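Conjugal transfer protein TRWB (Escherichia coli, PDB 1E9R) is the coupling protein of bacterial conjugation, a hexameric P-loop NTPase that probably uses ATP to pump DNA toward the secretion channel. Local coordinates at residues 118-123 with 228-233; 105-110 with 222-227; 134-139 with 215-220. All blocks are in the same frame, centred on the assembly; numbering follows the deposited sequence.

Interaction 1. Residues 118-123 with 228-233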
ATOM      1  N   PHE B 118      15.221 -24.806  29.492  1.00 32.61           N
ATOM      2  CA  PHE B 118      16.090 -25.979  29.439  1.00 33.53           C
ATOM      3  C   PHE B 118      15.319 -27.241  29.827  1.00 33.60           C
ATOM      4  O   PHE B 118      15.569 -28.327  29.299  1.00 35.54           O
ATOM      5  CB  PHE B 118      17.292 -25.823  30.384  1.00 30.79           C
ATOM      6  CG  PHE B 118      18.413 -24.995  29.821  1.00 27.89           C
ATOM      7  CD1 PHE B 118      19.284 -25.531  28.882  1.00 27.18           C
ATOM      8  CD2 PHE B 118      18.599 -23.676  30.225  1.00 27.44           C
ATOM      9  CE1 PHE B 118      20.333 -24.765  28.345  1.00 28.53           C
ATOM     10  CE2 PHE B 118      19.645 -22.900  29.697  1.00 26.88           C
ATOM     11  CZ  PHE B 118      20.514 -23.449  28.753  1.00 27.57           C
ATOM     12  N   ASN B 119      14.371 -27.082  30.746  1.00 34.78           N
ATOM     13  CA  ASN B 119      13.570 -28.196  31.242  1.00 35.84           C
ATOM     14  C   ASN B 119      12.679 -28.867  30.202  1.00 37.14           C
ATOM     15  O   ASN B 119      12.108 -29.924  30.483  1.00 39.64           O
ATOM     16  CB  ASN B 119      12.678 -27.743  32.407  1.00 34.20           C
ATOM     17  CG  ASN B 119      13.462 -27.059  33.522  1.00 34.10           C
ATOM     18  OD1 ASN B 119      14.668 -27.249  33.659  1.00 32.59           O
ATOM     19  ND2 ASN B 119      12.766 -26.267  34.336  1.00 32.40           N
ATOM     20  N   GLU B 120      12.551 -28.271  29.015  1.00 36.48           N
ATOM     21  CA  GLU B 120      11.679 -28.840  27.988  1.00 34.56           C
ATOM     22  C   GLU B 120      12.427 -29.560  26.883  1.00 35.12           C
ATOM     23  O   GLU B 120      11.821 -30.139  25.979  1.00 36.96           O
ATOM     24  CB  GLU B 120      10.814 -27.747  27.366  1.00 33.11           C
ATOM     25  CG  GLU B 120      10.166 -26.791  28.362  1.00 32.36           C
ATOM     26  CD  GLU B 120       9.254 -27.475  29.370  1.00 29.71           C
ATOM     27  OE1 GLU B 120       8.973 -28.680  29.232  1.00 34.08           O
ATOM     28  OE2 GLU B 120       8.802 -26.791  30.306  1.00 30.65           O
ATOM     29  N   ILE B 121      13.748 -29.539  26.954  1.00 35.57           N
ATOM     30  CA  ILE B 121      14.537 -30.179  25.922  1.00 37.65           C
ATOM     31  C   ILE B 121      14.595 -31.685  26.129  1.00 41.89           C
ATOM     32  O   ILE B 121      15.050 -32.158  27.171  1.00 43.31           O
ATOM     33  CB  ILE B 121      15.971 -29.600  25.903  1.00 35.15           C
ATOM     34  CG1 ILE B 121      15.918 -28.067  25.906  1.00 33.53           C
ATOM     35  CG2 ILE B 121      16.728 -30.106  24.676  1.00 35.60           C
ATOM     36  CD1 ILE B 121      15.283 -27.454  24.671  1.00 29.05           C
ATOM     37  N   ARG B 122      14.106 -32.441  25.148  1.00 45.00           N
ATOM     38  CA  ARG B 122      14.153 -33.900  25.220  1.00 47.38           C
ATOM     39  C   ARG B 122      15.077 -34.381  24.103  1.00 48.89           C
ATOM     40  O   ARG B 122      16.044 -35.094  24.349  1.00 49.99           O
ATOM     41  CB  ARG B 122      12.771 -34.524  25.007  1.00 47.79           C
ATOM     42  CG  ARG B 122      11.680 -34.082  25.963  1.00 50.02           C
ATOM     43  CD  ARG B 122      11.782 -34.732  27.312  1.00 49.01           C
ATOM     44  NE  ARG B 122      10.616 -34.414  28.134  1.00 50.79           N
ATOM     45  CZ  ARG B 122       9.399 -34.928  27.961  1.00 49.89           C
ATOM     46  NH1 ARG B 122       9.173 -35.798  26.985  1.00 49.57           N
ATOM     47  NH2 ARG B 122       8.409 -34.584  28.778  1.00 47.62           N
ATOM     48  N   ASN B 123      14.770 -33.982  22.873  1.00 49.92           N
ATOM     49  CA  ASN B 123      15.566 -34.373  21.711  1.00 50.52           C
ATOM     50  C   ASN B 123      16.305 -33.189  21.102  1.00 50.33           C
ATOM     51  O   ASN B 123      16.057 -32.036  21.454  1.00 50.00           O
ATOM     52  CB  ASN B 123      14.667 -35.003  20.657  1.00 51.42           C
ATOM     53  CG  ASN B 123      13.930 -36.203  21.184  1.00 54.00           C
ATOM     54  OD1 ASN B 123      14.524 -37.247  21.421  1.00 55.15           O
ATOM     55  ND2 ASN B 123      12.627 -36.058  21.389  1.00 55.56           N
ATOM     56  N   ASP B 228      13.062 -27.425  38.473  1.00 46.15           N
ATOM     57  CA  ASP B 228      13.053 -28.476  37.467  1.00 48.26           C
ATOM     58  C   ASP B 228      11.672 -28.749  36.889  1.00 43.98           C
ATOM     59  O   ASP B 228      11.465 -29.774  36.231  1.00 43.46           O
ATOM     60  CB  ASP B 228      13.655 -29.768  38.040  1.00 54.46           C
ATOM     61  CG  ASP B 228      13.003 -30.188  39.348  1.00 60.56           C
ATOM     62  OD1 ASP B 228      11.994 -29.558  39.759  1.00 68.00           O
ATOM     63  OD2 ASP B 228      13.506 -31.153  39.966  1.00 65.06           O
ATOM     64  N   PHE B 229      10.736 -27.833  37.118  1.00 41.25           N
ATOM     65  CA  PHE B 229       9.398 -28.017  36.587  1.00 41.72           C
ATOM     66  C   PHE B 229       9.409 -28.009  35.062  1.00 41.13           C
ATOM     67  O   PHE B 229      10.001 -27.122  34.445  1.00 39.97           O
ATOM     68  CB  PHE B 229       8.460 -26.925  37.083  1.00 42.04           C
ATOM     69  CG  PHE B 229       7.080 -27.032  36.515  1.00 43.44           C
ATOM     70  CD1 PHE B 229       6.264 -28.107  36.845  1.00 42.78           C
ATOM     71  CD2 PHE B 229       6.608 -26.089  35.610  1.00 42.18           C
ATOM     72  CE1 PHE B 229       4.992 -28.246  36.278  1.00 44.17           C
ATOM     73  CE2 PHE B 229       5.334 -26.223  35.038  1.00 42.32           C
ATOM     74  CZ  PHE B 229       4.529 -27.304  35.374  1.00 44.04           C
ATOM     75  N   SER B 230       8.761 -29.009  34.465  1.00 39.96           N
ATOM     76  CA  SER B 230       8.676 -29.131  33.009  1.00 38.79           C
ATOM     77  C   SER B 230       7.224 -29.119  32.566  1.00 39.03           C
ATOM     78  O   SER B 230       6.440 -29.974  32.976  1.00 38.56           O
ATOM     79  CB  SER B 230       9.325 -30.429  32.530  1.00 39.98           C
ATOM     80  OG  SER B 230       9.049 -30.653  31.156  1.00 40.49           O
ATOM     81  N   ILE B 231       6.865 -28.145  31.732  1.00 36.88           N
ATOM     82  CA  ILE B 231       5.502 -28.047  31.238  1.00 34.56           C
ATOM     83  C   ILE B 231       5.152 -29.309  30.445  1.00 33.72           C
ATOM     84  O   ILE B 231       4.019 -29.780  30.502  1.00 32.35           O
ATOM     85  CB  ILE B 231       5.326 -26.803  30.345  1.00 34.51           C
ATOM     86  CG1 ILE B 231       5.500 -25.534  31.186  1.00 33.92           C
ATOM     87  CG2 ILE B 231       3.953 -26.819  29.688  1.00 29.27           C
ATOM     88  CD1 ILE B 231       5.518 -24.257  30.377  1.00 33.44           C
ATOM     89  N   ARG B 232       6.129 -29.862  29.726  1.00 33.96           N
ATOM     90  CA  ARG B 232       5.912 -31.074  28.937  1.00 34.68           C
ATOM     91  C   ARG B 232       5.546 -32.240  29.841  1.00 37.46           C
ATOM     92  O   ARG B 232       4.585 -32.972  29.583  1.00 37.16           O
ATOM     93  CB  ARG B 232       7.171 -31.441  28.153  1.00 32.19           C
ATOM     94  CG  ARG B 232       7.561 -30.425  27.127  1.00 31.18           C
ATOM     95  CD  ARG B 232       8.724 -30.905  26.292  1.00 32.95           C
ATOM     96  NE  ARG B 232       8.361 -31.986  25.391  1.00 31.65           N
ATOM     97  CZ  ARG B 232       9.181 -32.477  24.471  1.00 35.44           C
ATOM     98  NH1 ARG B 232      10.402 -31.977  24.341  1.00 33.01           N
ATOM     99  NH2 ARG B 232       8.782 -33.457  23.671  1.00 34.96           N
ATOM    100  N   SER B 233       6.335 -32.418  30.897  1.00 39.36           N
ATOM    101  CA  SER B 233       6.109 -33.490  31.858  1.00 41.04           C
ATOM    102  C   SER B 233       4.777 -33.269  32.567  1.00 41.64           C
ATOM    103  O   SER B 233       4.040 -34.219  32.825  1.00 43.83           O
ATOM    104  CB  SER B 233       7.246 -33.529  32.878  1.00 41.50           C
ATOM    105  OG  SER B 233       8.484 -33.798  32.243  1.00 41.08           O
TER
HETATM  106  O   HOH W   1      10.823 -32.537  29.755  1.00 36.31           O
HETATM  107  O   HOH W   2      10.951 -34.021  21.760  1.00 42.83           O
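This is a polar, helix-capping contact: the loop 118-123, between strand 103-105 and helix 126-134, closes over the start of helix 231-236, with Ser230 at the N-cap. The two segments meet where an all-helical insertion enters and leaves the P-loop NTPase sheet. Asn119 ND2 donates to Phe229 O (2.9 Å) from above the carbonyl plane and also to Gly227 O. Ser230 OG, anti to its backbone N (chi1 170°), accepts from Ser233 N at 3.2 Å and donates to Glu120 OE1 at 2.8 Å. The same OE1 takes Arg232 N at 3.1 Å, both donors lying above the carboxylate plane. Glu120 OE2 turns its syn lone pair to Ile231 N, 2.8 Å away, and is also bonded by Trp115. An alanine in place of Glu120 would lose these carboxylate bonds and would probably loosen the loop's hold on the first helical turn. Arg232 NH1, salt-bridged to Asp126, meets Glu120 O at 2.8 Å, nearly along the C=O axis. The Arg232 guanidinium stacks on that of Arg122 with planes 8° apart, a like-charge pairing that Asp126 and, for Arg122, Glu236 probably offset. Water 1 accepts from Arg122 NE and donates to Ser230 OG at 2.9 Å.

Interaction 2. Residues 105-110 with 222-227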
ATOM      1  N   LEU B 105       2.737 -20.249  37.590  1.00 37.92           N
ATOM      2  CA  LEU B 105       3.921 -19.768  36.902  1.00 36.47           C
ATOM      3  C   LEU B 105       3.804 -18.261  36.905  1.00 36.42           C
ATOM      4  O   LEU B 105       2.970 -17.681  36.213  1.00 36.61           O
ATOM      5  CB  LEU B 105       4.000 -20.293  35.473  1.00 35.68           C
ATOM      6  CG  LEU B 105       4.572 -21.704  35.340  1.00 36.25           C
ATOM      7  CD1 LEU B 105       4.717 -22.040  33.873  1.00 35.91           C
ATOM      8  CD2 LEU B 105       5.927 -21.795  36.037  1.00 34.02           C
ATOM      9  N   ASN B 106       4.635 -17.639  37.730  1.00 37.61           N
ATOM     10  CA  ASN B 106       4.668 -16.198  37.898  1.00 38.55           C
ATOM     11  C   ASN B 106       5.989 -15.964  38.606  1.00 41.29           C
ATOM     12  O   ASN B 106       6.122 -16.301  39.782  1.00 42.33           O
ATOM     13  CB  ASN B 106       3.519 -15.752  38.798  1.00 38.42           C
ATOM     14  CG  ASN B 106       3.502 -14.257  39.020  1.00 41.32           C
ATOM     15  OD1 ASN B 106       4.541 -13.600  38.990  1.00 36.18           O
ATOM     16  ND2 ASN B 106       2.318 -13.708  39.267  1.00 40.12           N
ATOM     17  N   PRO B 107       6.987 -15.388  37.905  1.00 42.37           N
ATOM     18  CA  PRO B 107       8.307 -15.130  38.498  1.00 42.92           C
ATOM     19  C   PRO B 107       8.348 -14.385  39.836  1.00 43.72           C
ATOM     20  O   PRO B 107       9.316 -14.523  40.589  1.00 43.59           O
ATOM     21  CB  PRO B 107       9.052 -14.386  37.379  1.00 42.64           C
ATOM     22  CG  PRO B 107       7.967 -13.732  36.607  1.00 42.78           C
ATOM     23  CD  PRO B 107       6.902 -14.797  36.556  1.00 41.88           C
ATOM     24  N   TYR B 108       7.297 -13.627  40.143  1.00 44.29           N
ATOM     25  CA  TYR B 108       7.251 -12.849  41.377  1.00 44.83           C
ATOM     26  C   TYR B 108       6.275 -13.353  42.448  1.00 45.51           C
ATOM     27  O   TYR B 108       5.961 -12.646  43.407  1.00 45.94           O
ATOM     28  CB  TYR B 108       6.957 -11.384  41.037  1.00 44.64           C
ATOM     29  CG  TYR B 108       7.949 -10.782  40.049  1.00 47.52           C
ATOM     30  CD1 TYR B 108       7.839 -11.014  38.670  1.00 47.97           C
ATOM     31  CD2 TYR B 108       9.004  -9.986  40.491  1.00 48.36           C
ATOM     32  CE1 TYR B 108       8.757 -10.462  37.758  1.00 46.15           C
ATOM     33  CE2 TYR B 108       9.927  -9.434  39.591  1.00 47.73           C
ATOM     34  CZ  TYR B 108       9.796  -9.675  38.234  1.00 47.13           C
ATOM     35  OH  TYR B 108      10.718  -9.131  37.368  1.00 46.91           O
ATOM     36  N   ASP B 109       5.808 -14.584  42.290  1.00 45.80           N
ATOM     37  CA  ASP B 109       4.894 -15.158  43.256  1.00 44.37           C
ATOM     38  C   ASP B 109       5.654 -16.250  44.002  1.00 45.13           C
ATOM     39  O   ASP B 109       6.343 -17.079  43.400  1.00 45.25           O
ATOM     40  CB  ASP B 109       3.656 -15.727  42.552  1.00 41.78           C
ATOM     41  CG  ASP B 109       2.550 -16.086  43.517  1.00 39.94           C
ATOM     42  OD1 ASP B 109       2.734 -17.034  44.301  1.00 41.29           O
ATOM     43  OD2 ASP B 109       1.497 -15.420  43.499  1.00 41.22           O
ATOM     44  N   GLN B 110       5.532 -16.215  45.322  1.00 45.33           N
ATOM     45  CA  GLN B 110       6.177 -17.153  46.228  1.00 45.33           C
ATOM     46  C   GLN B 110       5.887 -18.604  45.854  1.00 44.64           C
ATOM     47  O   GLN B 110       6.743 -19.489  45.991  1.00 43.01           O
ATOM     48  CB  GLN B 110       5.662 -16.875  47.646  1.00 47.95           C
ATOM     49  CG  GLN B 110       6.300 -17.678  48.759  1.00 52.79           C
ATOM     50  CD  GLN B 110       7.755 -17.311  48.968  1.00 56.43           C
ATOM     51  OE1 GLN B 110       8.651 -17.862  48.320  1.00 57.42           O
ATOM     52  NE2 GLN B 110       7.997 -16.362  49.868  1.00 56.96           N
ATOM     53  N   VAL B 222      15.728 -14.924  33.066  1.00 35.64           N
ATOM     54  CA  VAL B 222      16.891 -14.971  33.934  1.00 38.26           C
ATOM     55  C   VAL B 222      16.486 -14.823  35.388  1.00 39.63           C
ATOM     56  O   VAL B 222      16.948 -15.570  36.247  1.00 40.90           O
ATOM     57  CB  VAL B 222      17.909 -13.847  33.578  1.00 39.18           C
ATOM     58  CG1 VAL B 222      19.113 -13.934  34.500  1.00 39.64           C
ATOM     59  CG2 VAL B 222      18.355 -13.970  32.124  1.00 39.72           C
ATOM     60  N   THR B 223      15.616 -13.856  35.652  1.00 39.85           N
ATOM     61  CA  THR B 223      15.147 -13.580  36.999  1.00 41.53           C
ATOM     62  C   THR B 223      14.091 -14.574  37.486  1.00 41.26           C
ATOM     63  O   THR B 223      13.727 -14.575  38.660  1.00 38.75           O
ATOM     64  CB  THR B 223      14.576 -12.158  37.080  1.00 43.82           C
ATOM     65  OG1 THR B 223      13.404 -12.059  36.260  1.00 43.74           O
ATOM     66  CG2 THR B 223      15.618 -11.153  36.598  1.00 43.05           C
ATOM     67  N   MET B 224      13.610 -15.416  36.576  1.00 41.69           N
ATOM     68  CA  MET B 224      12.606 -16.417  36.905  1.00 41.33           C
ATOM     69  C   MET B 224      13.203 -17.435  37.857  1.00 40.92           C
ATOM     70  O   MET B 224      14.255 -18.010  37.579  1.00 40.67           O
ATOM     71  CB  MET B 224      12.136 -17.143  35.641  1.00 43.39           C
ATOM     72  CG  MET B 224      10.616 -17.365  35.529  1.00 46.08           C
ATOM     73  SD  MET B 224       9.862 -18.665  36.522  1.00 47.77           S
ATOM     74  CE  MET B 224       8.370 -17.937  36.920  1.00 47.42           C
ATOM     75  N   PRO B 225      12.542 -17.664  39.003  1.00 40.00           N
ATOM     76  CA  PRO B 225      13.026 -18.634  39.983  1.00 40.59           C
ATOM     77  C   PRO B 225      13.342 -19.943  39.270  1.00 40.52           C
ATOM     78  O   PRO B 225      12.516 -20.454  38.511  1.00 40.85           O
ATOM     79  CB  PRO B 225      11.846 -18.756  40.936  1.00 38.62           C
ATOM     80  CG  PRO B 225      11.310 -17.345  40.949  1.00 39.42           C
ATOM     81  CD  PRO B 225      11.323 -16.986  39.487  1.00 37.57           C
ATOM     82  N   ASP B 226      14.531 -20.487  39.496  1.00 42.86           N
ATOM     83  CA  ASP B 226      14.881 -21.723  38.825  1.00 45.24           C
ATOM     84  C   ASP B 226      14.372 -22.949  39.548  1.00 44.97           C
ATOM     85  O   ASP B 226      14.182 -22.941  40.762  1.00 43.92           O
ATOM     86  CB  ASP B 226      16.390 -21.833  38.620  1.00 49.26           C
ATOM     87  CG  ASP B 226      16.741 -22.279  37.200  1.00 53.24           C
ATOM     88  OD1 ASP B 226      16.189 -23.317  36.746  1.00 54.47           O
ATOM     89  OD2 ASP B 226      17.562 -21.592  36.534  1.00 55.30           O
ATOM     90  N   GLY B 227      14.139 -24.003  38.778  1.00 44.04           N
ATOM     91  CA  GLY B 227      13.643 -25.242  39.334  1.00 44.96           C
ATOM     92  C   GLY B 227      13.670 -26.270  38.234  1.00 46.26           C
ATOM     93  O   GLY B 227      14.233 -26.011  37.169  1.00 46.40           O
TER
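Leaving strand 103-105, at one edge of the mixed NTPase sheet within this chain, residues 105-110 fold into a type I beta turn, Asn106 to Asp109, which meets the chain just beyond helix 219-223. Leu105 ends the strand, and Asn106 follows with CG anti to the backbone N (chi1 180°), which lets OD1 accept from Tyr108 N at 3.0 Å. This is an Asx turn, with the donor lying above the carbonyl plane, and the amide's other end is held by Thr246. The turn itself is closed by Asp109 N on Asn106 O, 3.1 Å apart. Pro107 carries the contact. Met224, crossing it at about a right angle, is bent at chi2 and chi3 so that its methyl comes to the ring: CE lies 3.1 Å from Pro107 N and 3.5 Å from Pro107 CD. Its chi1 of -136° is off the staggered positions, which may reflect the tight fit. Helix 252-269 backs Leu105, Pro107 and Met224 through Trp262. Tyr108 starts off away from the other segment, but its ring swings back until OH is 4.1 Å from Thr223 OG1, a loose approach; the hydroxyl's stronger partner is Glu220. No hydrogen bond crosses between the segments; beside the methyl contact, the Pro225 ring abuts the turn, its CD 3.4 Å from Pro107 O.

Interaction 3. Residues 134-139 with 215-220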
ATOM      1  N   VAL B 134      10.782 -18.876  23.083  1.00 27.85           N
ATOM      2  CA  VAL B 134      11.487 -17.831  23.822  1.00 26.56           C
ATOM      3  C   VAL B 134      11.555 -16.553  22.993  1.00 25.30           C
ATOM      4  O   VAL B 134      11.360 -15.457  23.506  1.00 24.39           O
ATOM      5  CB  VAL B 134      12.926 -18.287  24.170  1.00 28.03           C
ATOM      6  CG1 VAL B 134      13.686 -17.161  24.851  1.00 25.63           C
ATOM      7  CG2 VAL B 134      12.873 -19.516  25.062  1.00 25.24           C
ATOM      8  N   VAL B 135      11.838 -16.713  21.706  1.00 25.59           N
ATOM      9  CA  VAL B 135      11.930 -15.595  20.778  1.00 24.60           C
ATOM     10  C   VAL B 135      10.768 -15.670  19.768  1.00 26.87           C
ATOM     11  O   VAL B 135      10.912 -16.212  18.661  1.00 25.33           O
ATOM     12  CB  VAL B 135      13.278 -15.635  20.020  1.00 23.79           C
ATOM     13  CG1 VAL B 135      13.424 -14.404  19.145  1.00 21.67           C
ATOM     14  CG2 VAL B 135      14.425 -15.740  21.016  1.00 22.46           C
ATOM     15  N   PRO B 136       9.596 -15.128  20.138  1.00 27.04           N
ATOM     16  CA  PRO B 136       8.466 -15.183  19.205  1.00 26.89           C
ATOM     17  C   PRO B 136       8.733 -14.518  17.856  1.00 27.48           C
ATOM     18  O   PRO B 136       9.744 -13.826  17.667  1.00 26.41           O
ATOM     19  CB  PRO B 136       7.321 -14.536  19.993  1.00 28.61           C
ATOM     20  CG  PRO B 136       8.010 -13.672  20.987  1.00 29.04           C
ATOM     21  CD  PRO B 136       9.207 -14.487  21.403  1.00 28.85           C
ATOM     22  N   ARG B 137       7.821 -14.753  16.914  1.00 27.17           N
ATOM     23  CA  ARG B 137       7.944 -14.220  15.566  1.00 26.62           C
ATOM     24  C   ARG B 137       8.012 -12.703  15.544  1.00 27.90           C
ATOM     25  O   ARG B 137       7.343 -12.022  16.321  1.00 24.14           O
ATOM     26  CB  ARG B 137       6.771 -14.684  14.713  1.00 26.37           C
ATOM     27  CG  ARG B 137       6.699 -16.171  14.528  1.00 22.68           C
ATOM     28  CD  ARG B 137       7.892 -16.691  13.777  1.00 23.19           C
ATOM     29  NE  ARG B 137       7.730 -18.117  13.516  1.00 24.61           N
ATOM     30  CZ  ARG B 137       8.648 -18.891  12.952  1.00 23.78           C
ATOM     31  NH1 ARG B 137       9.816 -18.382  12.577  1.00 22.84           N
ATOM     32  NH2 ARG B 137       8.403 -20.184  12.771  1.00 25.08           N
ATOM     33  N   GLY B 138       8.824 -12.176  14.641  1.00 28.89           N
ATOM     34  CA  GLY B 138       8.947 -10.741  14.544  1.00 31.87           C
ATOM     35  C   GLY B 138       7.690 -10.098  13.991  1.00 34.51           C
ATOM     36  O   GLY B 138       6.999 -10.675  13.139  1.00 31.73           O
ATOM     37  N   LYS B 139       7.395  -8.896  14.476  1.00 37.76           N
ATOM     38  CA  LYS B 139       6.230  -8.159  14.017  1.00 40.07           C
ATOM     39  C   LYS B 139       6.300  -7.958  12.503  1.00 39.69           C
ATOM     40  O   LYS B 139       5.319  -8.175  11.802  1.00 41.04           O
ATOM     41  CB  LYS B 139       6.151  -6.807  14.726  1.00 43.03           C
ATOM     42  CG  LYS B 139       4.953  -5.969  14.324  1.00 46.04           C
ATOM     43  CD  LYS B 139       4.823  -4.745  15.203  1.00 49.33           C
ATOM     44  CE  LYS B 139       3.676  -3.867  14.744  1.00 52.93           C
ATOM     45  NZ  LYS B 139       3.520  -2.674  15.627  1.00 55.91           N
ATOM     46  N   SER B 215      18.561  -9.604  24.262  1.00 29.10           N
ATOM     47  CA  SER B 215      18.610  -8.664  25.370  1.00 31.10           C
ATOM     48  C   SER B 215      17.177  -8.275  25.743  1.00 32.70           C
ATOM     49  O   SER B 215      16.895  -7.952  26.894  1.00 31.08           O
ATOM     50  CB  SER B 215      19.413  -7.414  24.976  1.00 28.77           C
ATOM     51  OG  SER B 215      18.593  -6.253  24.966  1.00 30.51           O
ATOM     52  N   ASP B 216      16.272  -8.320  24.766  1.00 33.51           N
ATOM     53  CA  ASP B 216      14.878  -7.965  24.994  1.00 36.05           C
ATOM     54  C   ASP B 216      14.053  -9.123  25.512  1.00 33.94           C
ATOM     55  O   ASP B 216      13.180  -8.934  26.354  1.00 34.17           O
ATOM     56  CB  ASP B 216      14.214  -7.448  23.708  1.00 41.03           C
ATOM     57  CG  ASP B 216      14.782  -6.115  23.240  1.00 45.77           C
ATOM     58  OD1 ASP B 216      15.104  -5.264  24.101  1.00 52.17           O
ATOM     59  OD2 ASP B 216      14.890  -5.905  22.009  1.00 48.95           O
ATOM     60  N   LYS B 217      14.333 -10.320  25.016  1.00 32.58           N
ATOM     61  CA  LYS B 217      13.559 -11.490  25.407  1.00 33.40           C
ATOM     62  C   LYS B 217      13.957 -12.218  26.685  1.00 32.87           C
ATOM     63  O   LYS B 217      13.095 -12.600  27.477  1.00 32.95           O
ATOM     64  CB  LYS B 217      13.527 -12.506  24.255  1.00 31.01           C
ATOM     65  CG  LYS B 217      13.098 -11.927  22.924  1.00 27.00           C
ATOM     66  CD  LYS B 217      11.774 -11.216  23.019  1.00 27.75           C
ATOM     67  CE  LYS B 217      11.498 -10.414  21.764  1.00 25.76           C
ATOM     68  NZ  LYS B 217      10.306  -9.538  21.930  1.00 27.11           N
ATOM     69  N   LEU B 218      15.253 -12.396  26.892  1.00 33.33           N
ATOM     70  CA  LEU B 218      15.747 -13.146  28.037  1.00 33.13           C
ATOM     71  C   LEU B 218      15.618 -12.631  29.466  1.00 32.74           C
ATOM     72  O   LEU B 218      15.415 -13.427  30.384  1.00 31.69           O
ATOM     73  CB  LEU B 218      17.202 -13.521  27.790  1.00 33.42           C
ATOM     74  CG  LEU B 218      17.404 -14.467  26.607  1.00 35.67           C
ATOM     75  CD1 LEU B 218      18.885 -14.798  26.436  1.00 36.35           C
ATOM     76  CD2 LEU B 218      16.601 -15.728  26.840  1.00 31.31           C
ATOM     77  N   PRO B 219      15.733 -11.311  29.687  1.00 33.42           N
ATOM     78  CA  PRO B 219      15.626 -10.766  31.052  1.00 34.53           C
ATOM     79  C   PRO B 219      14.764 -11.531  32.084  1.00 35.80           C
ATOM     80  O   PRO B 219      15.301 -12.106  33.035  1.00 36.66           O
ATOM     81  CB  PRO B 219      15.144  -9.341  30.806  1.00 33.98           C
ATOM     82  CG  PRO B 219      15.907  -8.976  29.552  1.00 33.01           C
ATOM     83  CD  PRO B 219      15.743 -10.224  28.689  1.00 34.38           C
ATOM     84  N   GLU B 220      13.445 -11.547  31.899  1.00 35.79           N
ATOM     85  CA  GLU B 220      12.552 -12.238  32.830  1.00 33.79           C
ATOM     86  C   GLU B 220      12.813 -13.740  32.961  1.00 33.99           C
ATOM     87  O   GLU B 220      12.456 -14.354  33.961  1.00 35.06           O
ATOM     88  CB  GLU B 220      11.101 -12.002  32.431  1.00 34.29           C
ATOM     89  CG  GLU B 220      10.676 -10.549  32.509  1.00 37.19           C
ATOM     90  CD  GLU B 220      10.979  -9.913  33.863  1.00 40.25           C
ATOM     91  OE1 GLU B 220      10.723 -10.559  34.904  1.00 42.61           O
ATOM     92  OE2 GLU B 220      11.463  -8.761  33.887  1.00 41.86           O
TER
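Two side chains of the 215-220 segment divide this small contact, with 173 Å² buried, into a close half and a looser one. The close half lies at the C-terminal end of helix 126-134. Val134 CG1, set anti to its backbone N (chi1 176°), touches Leu218 CD2 at 3.8 Å, the two side chains crossing obliquely. With Leu218 CG beside the backbone N (chi1 -64°) and CD1 anti to CA, it is the other branch, CD2, that meets the valine, while Met169, Phe173 and Thr176 of helix 169-178 pack around the leucine. Next to it, Lys217 CB points at the other segment and comes within 3.7 Å of Val134 O, a van der Waals approach at the helix end. From there the fit slackens. Val135 is the first residue to leave helical geometry, and the aliphatic chain of Lys217, bent at chi2, runs alongside the departing backbone: its CG is 4.5 Å from Val135 CG2 and its CD 4.5 Å from Pro136 CD. The ammonium goes on to a salt bridge with Glu292, and a sulfate, probably from the crystallisation liquor, lies about 6 Å from the lysine side chain. No hydrogen bond joins the segments. Farther along, exposed Lys139 pairs with Asp323 and packs on Asp141 of the second subunit, while Ser215 touches Leu196 of that subunit. The arrangement is apolar packing of a helix end against the break between helices 201-217 and 219-223, within the all-helical part of a ring-forming P-loop NTPase.

Overall arrangement
All three contacts involve the helical insertion that separates strands 103-105 and 243-247. Interactions 1 and 2 interleave along the chain and touch: Asn119 ND2 reaches Gly227 O, and Ile231 packs on Leu105. Both lie at the base of the insertion and lean on helix 252-269, yet they differ in chemistry, since interaction 1 is a charged network at a helix start whereas interaction 2 is a proline-methionine fit without cross-bonds. Interaction 3 is the smallest and has the largest share of buried residues, whereas interactions 1 and 2 are partly buried; it lies beside a neighbouring subunit. It shares helix 219-223 with interaction 2, where Tyr108 OH probably bonds Glu220 OE1, but does not touch interaction 1.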